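Local structure of hydrolase, putative (Plasmodium vivax, 2B30) at residues K45-I58 and A78-Y90. The protein is a putative hydrolase of the HAD superfamily (Cof-like, subfamily IIB), probably a magnesium-dependent phosphatase, seen here with a bound calcium ion. Numbering follows the deposited sequence.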
ATOM      1  N   LYS A  45       2.422 -14.152  27.781  1.00 49.53           N
ATOM      2  CA  LYS A  45       1.257 -13.637  27.065  1.00 51.58           C
ATOM      3  C   LYS A  45       1.381 -12.112  26.861  1.00 51.46           C
ATOM      4  O   LYS A  45       2.345 -11.648  26.227  1.00 50.27           O
ATOM      5  CB  LYS A  45      -0.038 -14.066  27.768  1.00 52.10           C
ATOM      6  CG  LYS A  45      -0.166 -15.586  27.846  1.00 54.64           C
ATOM      7  CD  LYS A  45      -1.524 -16.059  28.346  1.00 54.47           C
ATOM      8  CE  LYS A  45      -1.550 -17.590  28.452  1.00 55.98           C
ATOM      9  NZ  LYS A  45      -2.913 -18.146  28.723  1.00 59.75           N
ATOM     10  N   VAL A  46       0.434 -11.343  27.396  1.00 50.84           N
ATOM     11  CA  VAL A  46       0.506  -9.887  27.353  1.00 49.51           C
ATOM     12  C   VAL A  46       0.803  -9.364  28.756  1.00 48.88           C
ATOM     13  O   VAL A  46      -0.042  -9.502  29.654  1.00 47.76           O
ATOM     14  CB  VAL A  46      -0.809  -9.256  26.858  1.00 49.60           C
ATOM     15  CG1 VAL A  46      -0.637  -7.748  26.672  1.00 48.30           C
ATOM     16  CG2 VAL A  46      -1.246  -9.909  25.564  1.00 48.99           C
ATOM     17  N   PRO A  47       2.004  -8.773  28.949  1.00 47.58           N
ATOM     18  CA  PRO A  47       2.438  -8.142  30.195  1.00 45.26           C
ATOM     19  C   PRO A  47       1.387  -7.256  30.810  1.00 45.46           C
ATOM     20  O   PRO A  47       0.710  -6.533  30.094  1.00 49.56           O
ATOM     21  CB  PRO A  47       3.602  -7.270  29.745  1.00 45.89           C
ATOM     22  CG  PRO A  47       4.179  -7.997  28.585  1.00 47.68           C
ATOM     23  CD  PRO A  47       3.055  -8.709  27.914  1.00 47.02           C
ATOM     24  N   SER A  48       1.274  -7.291  32.131  1.00 45.79           N
ATOM     25  CA  SER A  48       0.319  -6.453  32.859  1.00 46.42           C
ATOM     26  C   SER A  48       0.481  -4.938  32.620  1.00 47.18           C
ATOM     27  O   SER A  48      -0.509  -4.200  32.677  1.00 47.45           O
ATOM     28  CB  SER A  48       0.434  -6.740  34.357  1.00 46.93           C
ATOM     29  OG  SER A  48       1.776  -6.586  34.773  1.00 46.53           O
ATOM     30  N   GLU A  49       1.709  -4.476  32.365  1.00 46.72           N
ATOM     31  CA  GLU A  49       1.960  -3.048  32.087  1.00 47.69           C
ATOM     32  C   GLU A  49       1.250  -2.633  30.812  1.00 46.35           C
ATOM     33  O   GLU A  49       0.730  -1.521  30.717  1.00 45.96           O
ATOM     34  CB  GLU A  49       3.450  -2.710  31.914  1.00 48.47           C
ATOM     35  CG  GLU A  49       4.390  -3.399  32.874  1.00 53.05           C
ATOM     36  CD  GLU A  49       4.965  -4.678  32.296  1.00 56.03           C
ATOM     37  OE1 GLU A  49       5.764  -4.578  31.342  1.00 60.05           O
ATOM     38  OE2 GLU A  49       4.617  -5.775  32.794  1.00 59.75           O
ATOM     39  N   ASN A  50       1.254  -3.520  29.823  1.00 43.09           N
ATOM     40  CA  ASN A  50       0.578  -3.236  28.572  1.00 43.33           C
ATOM     41  C   ASN A  50      -0.940  -3.149  28.762  1.00 43.74           C
ATOM     42  O   ASN A  50      -1.591  -2.260  28.196  1.00 42.68           O
ATOM     43  CB  ASN A  50       0.935  -4.276  27.512  1.00 43.13           C
ATOM     44  CG  ASN A  50       2.357  -4.128  26.993  1.00 40.02           C
ATOM     45  OD1 ASN A  50       3.090  -3.208  27.365  1.00 41.84           O
ATOM     46  ND2 ASN A  50       2.750  -5.042  26.117  1.00 34.78           N
ATOM     47  N   ILE A  51      -1.488  -4.048  29.579  1.00 43.70           N
ATOM     48  CA  ILE A  51      -2.919  -4.042  29.899  1.00 43.92           C
ATOM     49  C   ILE A  51      -3.334  -2.724  30.558  1.00 45.67           C
ATOM     50  O   ILE A  51      -4.354  -2.147  30.188  1.00 48.36           O
ATOM     51  CB  ILE A  51      -3.322  -5.261  30.766  1.00 43.31           C
ATOM     52  CG1 ILE A  51      -3.591  -6.485  29.893  1.00 43.40           C
ATOM     53  CG2 ILE A  51      -4.590  -5.003  31.545  1.00 46.33           C
ATOM     54  CD1 ILE A  51      -2.381  -7.057  29.231  1.00 44.33           C
ATOM     55  N   ASP A  52      -2.545  -2.234  31.508  1.00 47.21           N
ATOM     56  CA  ASP A  52      -2.827  -0.933  32.136  1.00 48.26           C
ATOM     57  C   ASP A  52      -2.705   0.201  31.134  1.00 45.16           C
ATOM     58  O   ASP A  52      -3.461   1.164  31.179  1.00 41.69           O
ATOM     59  CB  ASP A  52      -1.867  -0.662  33.307  1.00 50.55           C
ATOM     60  CG  ASP A  52      -2.083  -1.607  34.468  1.00 55.11           C
ATOM     61  OD1 ASP A  52      -3.230  -1.695  34.967  1.00 60.97           O
ATOM     62  OD2 ASP A  52      -1.101  -2.260  34.883  1.00 63.02           O
ATOM     63  N   ALA A  53      -1.725   0.085  30.242  1.00 45.60           N
ATOM     64  CA  ALA A  53      -1.478   1.112  29.231  1.00 44.88           C
ATOM     65  C   ALA A  53      -2.707   1.273  28.358  1.00 44.97           C
ATOM     66  O   ALA A  53      -3.189   2.387  28.146  1.00 44.84           O
ATOM     67  CB  ALA A  53      -0.273   0.746  28.381  1.00 45.14           C
ATOM     68  N   ILE A  54      -3.216   0.146  27.868  1.00 43.33           N
ATOM     69  CA  ILE A  54      -4.421   0.150  27.077  1.00 43.43           C
ATOM     70  C   ILE A  54      -5.594   0.638  27.933  1.00 46.41           C
ATOM     71  O   ILE A  54      -6.382   1.484  27.490  1.00 46.40           O
ATOM     72  CB  ILE A  54      -4.692  -1.234  26.483  1.00 43.47           C
ATOM     73  CG1 ILE A  54      -3.608  -1.564  25.446  1.00 40.62           C
ATOM     74  CG2 ILE A  54      -6.085  -1.276  25.836  1.00 43.48           C
ATOM     75  CD1 ILE A  54      -3.568  -3.015  25.033  1.00 40.07           C
ATOM     76  N   LYS A  55      -5.686   0.131  29.165  1.00 47.78           N
ATOM     77  CA  LYS A  55      -6.729   0.559  30.106  1.00 47.78           C
ATOM     78  C   LYS A  55      -6.775   2.067  30.192  1.00 47.63           C
ATOM     79  O   LYS A  55      -7.836   2.661  30.054  1.00 51.28           O
ATOM     80  CB  LYS A  55      -6.482  -0.024  31.497  1.00 48.66           C
ATOM     81  CG  LYS A  55      -7.584   0.233  32.515  1.00 49.30           C
ATOM     82  CD  LYS A  55      -7.264  -0.448  33.849  1.00 49.01           C
ATOM     83  CE  LYS A  55      -8.284  -0.110  34.942  1.00 50.07           C
ATOM     84  NZ  LYS A  55      -9.508  -0.974  34.918  1.00 48.90           N
ATOM     85  N   GLU A  56      -5.619   2.686  30.390  1.00 47.65           N
ATOM     86  CA  GLU A  56      -5.558   4.131  30.559  1.00 49.26           C
ATOM     87  C   GLU A  56      -5.850   4.860  29.244  1.00 47.36           C
ATOM     88  O   GLU A  56      -6.525   5.894  29.246  1.00 46.13           O
ATOM     89  CB  GLU A  56      -4.197   4.549  31.117  1.00 50.63           C
ATOM     90  CG  GLU A  56      -4.151   5.987  31.643  1.00 53.46           C
ATOM     91  CD  GLU A  56      -2.814   6.351  32.278  1.00 54.60           C
ATOM     92  OE1 GLU A  56      -1.966   5.451  32.458  1.00 56.41           O
ATOM     93  OE2 GLU A  56      -2.611   7.544  32.600  1.00 60.07           O
ATOM     94  N   ALA A  57      -5.361   4.305  28.131  1.00 45.12           N
ATOM     95  CA  ALA A  57      -5.556   4.899  26.798  1.00 41.78           C
ATOM     96  C   ALA A  57      -7.036   5.060  26.478  1.00 40.12           C
ATOM     97  O   ALA A  57      -7.456   6.085  25.949  1.00 37.64           O
ATOM     98  CB  ALA A  57      -4.875   4.052  25.727  1.00 40.58           C
ATOM     99  N   ILE A  58      -7.820   4.042  26.827  1.00 40.62           N
ATOM    100  CA  ILE A  58      -9.273   4.060  26.627  1.00 39.99           C
ATOM    101  C   ILE A  58      -9.940   5.079  27.555  1.00 40.94           C
ATOM    102  O   ILE A  58     -10.869   5.775  27.155  1.00 41.48           O
ATOM    103  CB  ILE A  58      -9.877   2.663  26.841  1.00 38.18           C
ATOM    104  CG1 ILE A  58      -9.379   1.725  25.748  1.00 38.08           C
ATOM    105  CG2 ILE A  58     -11.395   2.717  26.813  1.00 39.51           C
ATOM    106  CD1 ILE A  58      -9.490   0.279  26.087  1.00 40.06           C
ATOM    107  N   ALA A  78      -6.118 -15.102  23.739  1.00 43.56           N
ATOM    108  CA  ALA A  78      -4.797 -14.808  24.253  1.00 42.86           C
ATOM    109  C   ALA A  78      -4.868 -13.758  25.339  1.00 45.15           C
ATOM    110  O   ALA A  78      -4.090 -13.810  26.291  1.00 49.55           O
ATOM    111  CB  ALA A  78      -3.896 -14.341  23.136  1.00 42.61           C
ATOM    112  N   PHE A  79      -5.798 -12.813  25.203  1.00 45.28           N
ATOM    113  CA  PHE A  79      -5.998 -11.762  26.212  1.00 45.63           C
ATOM    114  C   PHE A  79      -6.573 -12.319  27.517  1.00 45.98           C
ATOM    115  O   PHE A  79      -6.099 -11.982  28.601  1.00 47.34           O
ATOM    116  CB  PHE A  79      -6.952 -10.667  25.696  1.00 46.03           C
ATOM    117  CG  PHE A  79      -6.263  -9.460  25.089  1.00 45.97           C
ATOM    118  CD1 PHE A  79      -5.267  -8.781  25.777  1.00 45.05           C
ATOM    119  CD2 PHE A  79      -6.664  -8.969  23.851  1.00 45.10           C
ATOM    120  CE1 PHE A  79      -4.655  -7.662  25.223  1.00 44.56           C
ATOM    121  CE2 PHE A  79      -6.058  -7.843  23.297  1.00 43.46           C
ATOM    122  CZ  PHE A  79      -5.053  -7.194  23.983  1.00 44.08           C
ATOM    123  N   GLY A  80      -7.610 -13.147  27.402  1.00 46.07           N
ATOM    124  CA  GLY A  80      -8.318 -13.688  28.559  1.00 45.51           C
ATOM    125  C   GLY A  80      -9.410 -12.751  29.040  1.00 46.19           C
ATOM    126  O   GLY A  80      -9.197 -11.542  29.132  1.00 46.46           O
ATOM    127  N   GLU A  81     -10.570 -13.316  29.373  1.00 47.47           N
ATOM    128  CA  GLU A  81     -11.739 -12.542  29.814  1.00 47.84           C
ATOM    129  C   GLU A  81     -11.426 -11.470  30.873  1.00 50.04           C
ATOM    130  O   GLU A  81     -12.012 -10.380  30.841  1.00 50.38           O
ATOM    131  CB  GLU A  81     -12.835 -13.474  30.339  1.00 45.40           C
ATOM    132  N   GLU A  82     -10.511 -11.766  31.798  1.00 50.35           N
ATOM    133  CA  GLU A  82     -10.239 -10.850  32.909  1.00 52.44           C
ATOM    134  C   GLU A  82      -9.567  -9.555  32.446  1.00 50.39           C
ATOM    135  O   GLU A  82      -9.963  -8.461  32.866  1.00 51.18           O
ATOM    136  CB  GLU A  82      -9.398 -11.529  34.005  1.00 54.21           C
ATOM    137  CG  GLU A  82      -9.177 -10.634  35.238  1.00 57.39           C
ATOM    138  CD  GLU A  82      -8.642 -11.380  36.442  1.00 58.54           C
ATOM    139  OE1 GLU A  82      -7.673 -12.152  36.288  1.00 65.65           O
ATOM    140  OE2 GLU A  82      -9.181 -11.179  37.552  1.00 60.17           O
ATOM    141  N   ASN A  83      -8.549  -9.681  31.597  1.00 48.24           N
ATOM    142  CA  ASN A  83      -7.881  -8.515  31.004  1.00 45.29           C
ATOM    143  C   ASN A  83      -8.818  -7.637  30.175  1.00 44.25           C
ATOM    144  O   ASN A  83      -8.712  -6.405  30.210  1.00 41.65           O
ATOM    145  CB  ASN A  83      -6.712  -8.958  30.129  1.00 44.72           C
ATOM    146  CG  ASN A  83      -5.477  -9.290  30.929  1.00 41.91           C
ATOM    147  OD1 ASN A  83      -5.400  -9.022  32.125  1.00 38.60           O
ATOM    148  ND2 ASN A  83      -4.482  -9.847  30.258  1.00 39.46           N
ATOM    149  N   LEU A  84      -9.729  -8.270  29.439  1.00 43.14           N
ATOM    150  CA  LEU A  84     -10.700  -7.542  28.629  1.00 42.99           C
ATOM    151  C   LEU A  84     -11.595  -6.675  29.514  1.00 44.35           C
ATOM    152  O   LEU A  84     -11.912  -5.535  29.162  1.00 44.32           O
ATOM    153  CB  LEU A  84     -11.551  -8.510  27.792  1.00 43.16           C
ATOM    154  CG  LEU A  84     -10.850  -9.472  26.810  1.00 40.64           C
ATOM    155  CD1 LEU A  84     -11.876 -10.173  25.945  1.00 37.06           C
ATOM    156  CD2 LEU A  84      -9.815  -8.777  25.920  1.00 38.62           C
ATOM    157  N   LYS A  85     -11.994  -7.220  30.663  1.00 46.56           N
ATOM    158  CA  LYS A  85     -12.782  -6.471  31.647  1.00 48.13           C
ATOM    159  C   LYS A  85     -11.944  -5.333  32.207  1.00 48.47           C
ATOM    160  O   LYS A  85     -12.391  -4.194  32.277  1.00 49.03           O
ATOM    161  CB  LYS A  85     -13.239  -7.386  32.790  1.00 49.69           C
ATOM    162  CG  LYS A  85     -14.428  -8.295  32.464  1.00 51.19           C
ATOM    163  CD  LYS A  85     -15.752  -7.570  32.659  1.00 55.03           C
ATOM    164  CE  LYS A  85     -16.928  -8.524  32.841  1.00 55.02           C
ATOM    165  NZ  LYS A  85     -18.183  -7.761  33.114  1.00 53.78           N
ATOM    166  N   LYS A  86     -10.717  -5.665  32.592  1.00 50.55           N
ATOM    167  CA  LYS A  86      -9.777  -4.709  33.172  1.00 52.05           C
ATOM    168  C   LYS A  86      -9.496  -3.531  32.229  1.00 52.21           C
ATOM    169  O   LYS A  86      -9.463  -2.381  32.660  1.00 53.61           O
ATOM    170  CB  LYS A  86      -8.477  -5.435  33.534  1.00 52.21           C
ATOM    171  CG  LYS A  86      -7.453  -4.609  34.304  1.00 53.79           C
ATOM    172  CD  LYS A  86      -6.266  -5.493  34.735  1.00 54.71           C
ATOM    173  CE  LYS A  86      -5.083  -4.674  35.274  1.00 55.20           C
ATOM    174  NZ  LYS A  86      -3.859  -5.510  35.484  1.00 52.21           N
ATOM    175  N   MET A  87      -9.292  -3.817  30.946  1.00 51.82           N
ATOM    176  CA  MET A  87      -9.037  -2.762  29.952  1.00 50.19           C
ATOM    177  C   MET A  87     -10.310  -2.050  29.512  1.00 48.99           C
ATOM    178  O   MET A  87     -10.259  -0.879  29.128  1.00 48.38           O
ATOM    179  CB  MET A  87      -8.395  -3.347  28.692  1.00 49.76           C
ATOM    180  CG  MET A  87      -7.038  -3.945  28.888  1.00 48.21           C
ATOM    181  SD  MET A  87      -6.372  -4.543  27.336  1.00 48.71           S
ATOM    182  CE  MET A  87      -7.470  -5.908  26.953  1.00 47.88           C
ATOM    183  N   ASN A  88     -11.432  -2.774  29.562  1.00 48.27           N
ATOM    184  CA  ASN A  88     -12.680  -2.375  28.916  1.00 47.93           C
ATOM    185  C   ASN A  88     -12.481  -2.325  27.397  1.00 48.89           C
ATOM    186  O   ASN A  88     -12.829  -1.351  26.732  1.00 50.86           O
ATOM    187  CB  ASN A  88     -13.202  -1.043  29.459  1.00 46.15           C
ATOM    188  CG  ASN A  88     -14.629  -0.766  29.043  1.00 48.63           C
ATOM    189  OD1 ASN A  88     -15.369  -1.676  28.658  1.00 50.50           O
ATOM    190  ND2 ASN A  88     -15.031   0.499  29.116  1.00 53.10           N
ATOM    191  N   PHE A  89     -11.909  -3.406  26.868  1.00 48.19           N
ATOM    192  CA  PHE A  89     -11.589  -3.538  25.456  1.00 45.34           C
ATOM    193  C   PHE A  89     -11.879  -4.970  24.997  1.00 45.06           C
ATOM    194  O   PHE A  89     -11.517  -5.924  25.688  1.00 43.16           O
ATOM    195  CB  PHE A  89     -10.119  -3.217  25.230  1.00 45.41           C
ATOM    196  CG  PHE A  89      -9.730  -3.187  23.788  1.00 44.71           C
ATOM    197  CD1 PHE A  89     -10.157  -2.148  22.973  1.00 46.61           C
ATOM    198  CD2 PHE A  89      -8.948  -4.196  23.241  1.00 42.90           C
ATOM    199  CE1 PHE A  89      -9.809  -2.110  21.631  1.00 47.02           C
ATOM    200  CE2 PHE A  89      -8.591  -4.170  21.906  1.00 43.31           C
ATOM    201  CZ  PHE A  89      -9.021  -3.127  21.096  1.00 47.67           C
ATOM    202  N   TYR A  90     -12.534  -5.104  23.842  1.00 43.95           N
ATOM    203  CA  TYR A  90     -13.023  -6.391  23.351  1.00 43.17           C
ATOM    204  C   TYR A  90     -12.750  -6.518  21.851  1.00 43.47           C
ATOM    205  O   TYR A  90     -13.536  -7.104  21.102  1.00 44.69           O
ATOM    206  CB  TYR A  90     -14.526  -6.544  23.677  1.00 45.05           C
ATOM    207  CG  TYR A  90     -14.835  -6.320  25.149  1.00 46.24           C
ATOM    208  CD1 TYR A  90     -14.865  -7.382  26.057  1.00 46.34           C
ATOM    209  CD2 TYR A  90     -15.045  -5.033  25.644  1.00 47.86           C
ATOM    210  CE1 TYR A  90     -15.112  -7.160  27.414  1.00 46.36           C
ATOM    211  CE2 TYR A  90     -15.286  -4.805  26.996  1.00 46.37           C
ATOM    212  CZ  TYR A  90     -15.323  -5.865  27.868  1.00 45.79           C
ATOM    213  OH  TYR A  90     -15.569  -5.612  29.192  1.00 47.95           O
TER
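Lys55 NZ donates a hydrogen bond to Lys86 O at 2.7 Å, meeting the carbonyl in its plane, on a lone pair, at a C=O...N angle of 142°. The acceptor lies in the last turn of helix 81-87, where helical amides ahead run out, so the ammonium at the end of a long, flexible chain suits the place. With CG anti to the backbone N, the Lys55 chain runs along this carbonyl and bends only at chi4 (84°), which turns NZ back onto the oxygen. Lys86, extended throughout, reaches the other way: its CD lies on Ile51 CG2 at 3.6 Å, and its ammonium makes a long salt bridge to Asp52 OD1 (NZ to OD1 3.9 Å).

Beneath these lysines the axes of segments 48-58 and 81-87, 9.1 Å apart at closest approach and inclined at 36°, pack beside one another on the Rossmann-like core domain of the HAD fold. Helix 48-60 leads into strand 63-67, whose Val64 and Ile66 are touched by the Phe89 side chain. The branched Ile51 fills the interface, CG1 against the Asn83 amide and CG2 3.8 Å from Met87 CG. The unbranched Met87 slips between the helices and sets SD 3.6 Å from Ile54 CG2; the chain then bends at chi3, laying CE over one face of the Phe79 ring, displaced toward its rim. Val46 CG2 approaches that ring obliquely, while Phe34 stacks on it edge-to-face.

A Schellman motif with Asn88 at C-prime, a residue that tolerates positive phi, ends helix 81-87 and turns the chain so that Phe89 CB comes 3.7 Å from Ile58 CD1.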